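PDB 3GOE: DNA repair protein rad60 from Schizosaccharomyces pombe, which is required for repair of DNA double-strand breaks by recombination between sister chromatids, and is represented here by its C-terminal SUMO-like domain. Local coordinates for residues R38-E42 / V43-F47; S25-V28 / D29-V32. All blocks are in the same frame, centred on the assembly; numbering follows the deposited sequence. Where two conformers were deposited one is given.

Interaction 1: residues R38-E42 / V43-F47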
# COMPACT_ATOMS: atom_id res chain seq x y z
N ARG A 38 5.33 -4.81 -3.83
CA ARG A 38 6.40 -3.80 -3.87
C ARG A 38 7.00 -3.60 -2.48
O ARG A 38 8.22 -3.51 -2.34
CB ARG A 38 5.84 -2.51 -4.47
CG ARG A 38 6.88 -1.40 -4.53
CD ARG A 38 8.08 -1.67 -5.39
NE ARG A 38 7.80 -1.92 -6.80
CZ ARG A 38 7.59 -0.98 -7.71
NH1 ARG A 38 7.57 0.29 -7.41
NH2 ARG A 38 7.36 -1.32 -9.00
N TYR A 39 6.17 -3.51 -1.45
CA TYR A 39 6.67 -3.47 -0.09
C TYR A 39 7.64 -4.63 0.16
O TYR A 39 8.74 -4.46 0.69
CB TYR A 39 5.49 -3.49 0.91
CG TYR A 39 5.99 -3.67 2.32
CD1 TYR A 39 6.51 -2.60 3.05
CD2 TYR A 39 5.93 -4.90 2.94
CE1 TYR A 39 6.97 -2.77 4.35
CE2 TYR A 39 6.42 -5.06 4.22
CZ TYR A 39 6.93 -4.01 4.93
OH TYR A 39 7.43 -4.22 6.20
N CYS A 40 7.20 -5.83 -0.24
CA CYS A 40 8.01 -7.02 0.04
C CYS A 40 9.34 -6.98 -0.68
O CYS A 40 10.36 -7.38 -0.08
CB CYS A 40 7.24 -8.29 -0.33
SG CYS A 40 5.87 -8.65 0.80
N THR A 41 9.39 -6.57 -1.94
CA THR A 41 10.69 -6.50 -2.62
C THR A 41 11.53 -5.36 -2.03
O THR A 41 12.78 -5.51 -2.01
CB THR A 41 10.59 -6.38 -4.13
OG1 THR A 41 9.81 -5.28 -4.57
CG2 THR A 41 10.01 -7.63 -4.79
N GLU A 42 10.96 -4.30 -1.56
CA GLU A 42 11.75 -3.19 -1.01
C GLU A 42 12.36 -3.56 0.32
O GLU A 42 13.51 -3.19 0.61
CB GLU A 42 10.87 -1.94 -0.86
CG GLU A 42 10.51 -1.28 -2.15
CD GLU A 42 11.71 -0.65 -2.79
OE1 GLU A 42 12.46 0.02 -2.10
OE2 GLU A 42 11.99 -0.84 -3.96
N VAL A 43 11.66 -4.30 1.17
CA VAL A 43 12.21 -4.67 2.47
C VAL A 43 12.80 -6.07 2.47
O VAL A 43 13.35 -6.53 3.47
CB VAL A 43 11.19 -4.50 3.61
CG1 VAL A 43 10.63 -3.06 3.71
CG2 VAL A 43 10.07 -5.49 3.57
N LYS A 44 12.70 -6.78 1.37
CA LYS A 44 13.33 -8.09 1.11
C LYS A 44 12.73 -9.20 1.96
O LYS A 44 13.42 -10.13 2.39
CB LYS A 44 14.85 -8.04 1.23
CG LYS A 44 15.45 -6.98 0.23
CD LYS A 44 16.97 -7.06 0.15
CE LYS A 44 17.53 -5.98 -0.81
NZ LYS A 44 16.47 -5.59 -1.78
N ILE A 45 11.42 -9.17 2.13
CA ILE A 45 10.68 -10.29 2.72
C ILE A 45 9.94 -11.02 1.64
O ILE A 45 9.66 -10.46 0.55
CB ILE A 45 9.76 -9.89 3.86
CG1 ILE A 45 8.55 -9.09 3.43
CG2 ILE A 45 10.56 -9.19 4.96
CD1 ILE A 45 7.52 -8.83 4.50
N SER A 46 9.56 -12.27 1.88
CA SER A 46 8.89 -13.03 0.86
C SER A 46 7.40 -12.68 0.74
O SER A 46 6.67 -12.72 1.72
CB SER A 46 8.99 -14.53 1.14
OG SER A 46 10.29 -14.97 1.03
N PHE A 47 6.94 -12.39 -0.45
CA PHE A 47 5.53 -12.14 -0.68
C PHE A 47 4.75 -13.43 -0.45
O PHE A 47 5.13 -14.50 -0.89
CB PHE A 47 5.31 -11.63 -2.10
CG PHE A 47 3.82 -11.48 -2.42
CD1 PHE A 47 3.13 -12.39 -3.16
CD2 PHE A 47 3.13 -10.40 -1.87
CE1 PHE A 47 1.76 -12.30 -3.34
CE2 PHE A 47 1.76 -10.31 -2.06
CZ PHE A 47 1.10 -11.23 -2.81
O HOH W 1 14.30 -7.30 -3.39
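With chi1 at 171°, CG of Tyr39 stands opposite its backbone N and the ring is laid along the helix toward Val43, whose CG2, set between its own N and carbonyl carbon, meets one face. Val43 CG2 is 4.0 Å from the Tyr39 ring centroid and 23° off the normal, a CH-pi contact displaced toward the rim. Ile45 CD1 approaches the same ring obliquely, 3.9 Å from Tyr39 CE2. A phenylalanine in place of Tyr39 would probably leave Glu20 O and Ser19 OG without the hydroxyl to which both are hydrogen-bonded, close to the calcium held by Ser16, Ser19 and Asp21. The backbone ends helix 32-43 of the ubiquitin-like beta-grasp fold in a Schellman-type manner: Lys44 takes positive phi, and Ile45 N reaches back to Cys40 O (3.0 Å, N-H...O 136°). Lys44 N adds a weak bond to that same oxygen, while its 3.6 Å separation from Thr41 O is too long for the second bond of the classic motif. The accompanying apolar contact is present, Cys40 SG lying 3.8 Å from Ile45 CG1. Cys40 SG also sits at the edge of the Phe47 ring, near its plane, and 4.2 Å from Phe47 CB. Thr41 O accepts from a water 2.7 Å away, which Lys44 NZ reaches weakly.

Interaction 2: residues S25-V28 / D29-V32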
# COMPACT_ATOMS: atom_id res chain seq x y z
N SER A 25 6.31 5.50 -2.59
CA SER A 25 5.55 6.38 -3.48
C SER A 25 5.09 5.45 -4.60
O SER A 25 5.85 4.93 -5.40
CB SER A 25 6.40 7.49 -3.97
OG SER A 25 7.66 7.08 -4.45
N ILE A 26 3.80 5.18 -4.60
CA ILE A 26 3.34 4.18 -5.54
C ILE A 26 2.19 4.72 -6.42
O ILE A 26 1.47 5.64 -6.08
CB ILE A 26 2.87 2.80 -5.08
CG1 ILE A 26 1.60 2.94 -4.25
CG2 ILE A 26 4.02 2.04 -4.44
CD1 ILE A 26 0.79 1.65 -4.37
N PRO A 27 2.11 4.17 -7.62
CA PRO A 27 1.02 4.58 -8.53
C PRO A 27 -0.34 4.20 -8.01
O PRO A 27 -0.56 3.09 -7.55
CB PRO A 27 1.36 3.82 -9.82
CG PRO A 27 2.83 3.55 -9.73
CD PRO A 27 3.07 3.29 -8.31
N VAL A 28 -1.28 5.12 -8.16
CA VAL A 28 -2.63 4.85 -7.67
C VAL A 28 -3.38 3.86 -8.54
O VAL A 28 -4.39 3.31 -8.13
CB VAL A 28 -3.43 6.17 -7.53
CG1 VAL A 28 -2.78 7.07 -6.49
CG2 VAL A 28 -3.62 6.87 -8.87
N ASP A 29 -2.87 3.52 -9.72
CA ASP A 29 -3.42 2.43 -10.50
C ASP A 29 -2.86 1.05 -10.10
O ASP A 29 -3.37 0.05 -10.62
CB ASP A 29 -3.32 2.74 -12.00
CG ASP A 29 -1.97 2.55 -12.59
OD1 ASP A 29 -0.99 2.34 -11.87
OD2 ASP A 29 -1.93 2.62 -13.87
N PHE A 30 -1.89 0.98 -9.21
CA PHE A 30 -1.54 -0.31 -8.66
C PHE A 30 -2.71 -0.84 -7.84
O PHE A 30 -3.40 -0.06 -7.20
CB PHE A 30 -0.30 -0.19 -7.75
CG PHE A 30 1.07 -0.19 -8.35
CD1 PHE A 30 1.22 0.05 -9.71
CD2 PHE A 30 2.19 -0.42 -7.56
CE1 PHE A 30 2.53 0.10 -10.28
CE2 PHE A 30 3.47 -0.34 -8.08
CZ PHE A 30 3.58 -0.11 -9.44
N THR A 31 -2.81 -2.14 -7.76
CA THR A 31 -3.68 -2.73 -6.77
C THR A 31 -3.03 -2.75 -5.39
O THR A 31 -1.84 -2.56 -5.22
CB THR A 31 -4.10 -4.17 -7.18
OG1 THR A 31 -2.95 -4.93 -7.28
CG2 THR A 31 -4.91 -4.17 -8.43
N VAL A 32 -3.86 -3.00 -4.39
CA VAL A 32 -3.38 -3.24 -3.04
C VAL A 32 -2.40 -4.41 -3.04
O VAL A 32 -1.36 -4.35 -2.38
CB VAL A 32 -4.58 -3.44 -2.09
CG1 VAL A 32 -4.16 -4.01 -0.77
CG2 VAL A 32 -5.32 -2.10 -1.98
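Pro27 O accepts the amide proton of Phe30 at 3.0 Å from Phe30 N, with an N-H...O angle of 155°. The donor lies well above the carbonyl plane, so the bond is straight at the hydrogen but does not use an in-plane lone pair. It closes a type I beta turn from Pro27 to Phe30, with Val28 and Asp29 at the corners. Phe30 CB also approaches Pro27 O, at 3.3 Å, a close packing contact beside the bond. Phe30 CG lies beside its backbone N and opposite the carbonyl carbon (chi1 -82°), which folds the ring back over the proline. Pro27 CD is then 3.6 Å from the centroid of the Phe30 ring and only 9° off its normal, a well-centred CH-pi contact; Pro27 CG stands over the same face, 3.5 Å from Phe30 CE1. In the beta-grasp fold of this SUMO-like domain the turn makes the passage from edge strand 22-27 to helix 32-43, and backbone hydrogen bonds between Val28 and both Lys8 and Gln67, and between Phe30 and Val66, tie it to other parts of the same chain. At the corner, Asp29 turns its carboxylate back along the turn, OD1 lying 3.5 Å from Pro27 CB. Ile26 CD1 comes within 4.0 Å of Phe30 CB, crossing the aromatic side chain at a slant, but Ile26 was modelled in two conformers and this contact is less certain. Beyond the turn, Thr31 is the N-cap of the helix: its OG1 caps a backbone N of the first turn, and Asp34 OD2 bonds back to Thr31 N, consistent with a capping box.

From the N terminus, interaction 2 comes first: residues 25-32 lead out of edge strand 22-27, round a tight turn and into the start of helix 32-43. Interaction 1, residues 38-47, then takes the chain out of that helix into the loop before strand 52-55. The two are in series, neither enclosing nor crossing the other, and their centres are 15 Å apart. They still touch, Arg38 NH2 on the helix packing 4.0 Å from Phe30 CZ in the turn before it. Further contacts bind the helix to the strand before it, Arg38 resting on Leu24 and Tyr39, Glu42 and Val43 on Leu22.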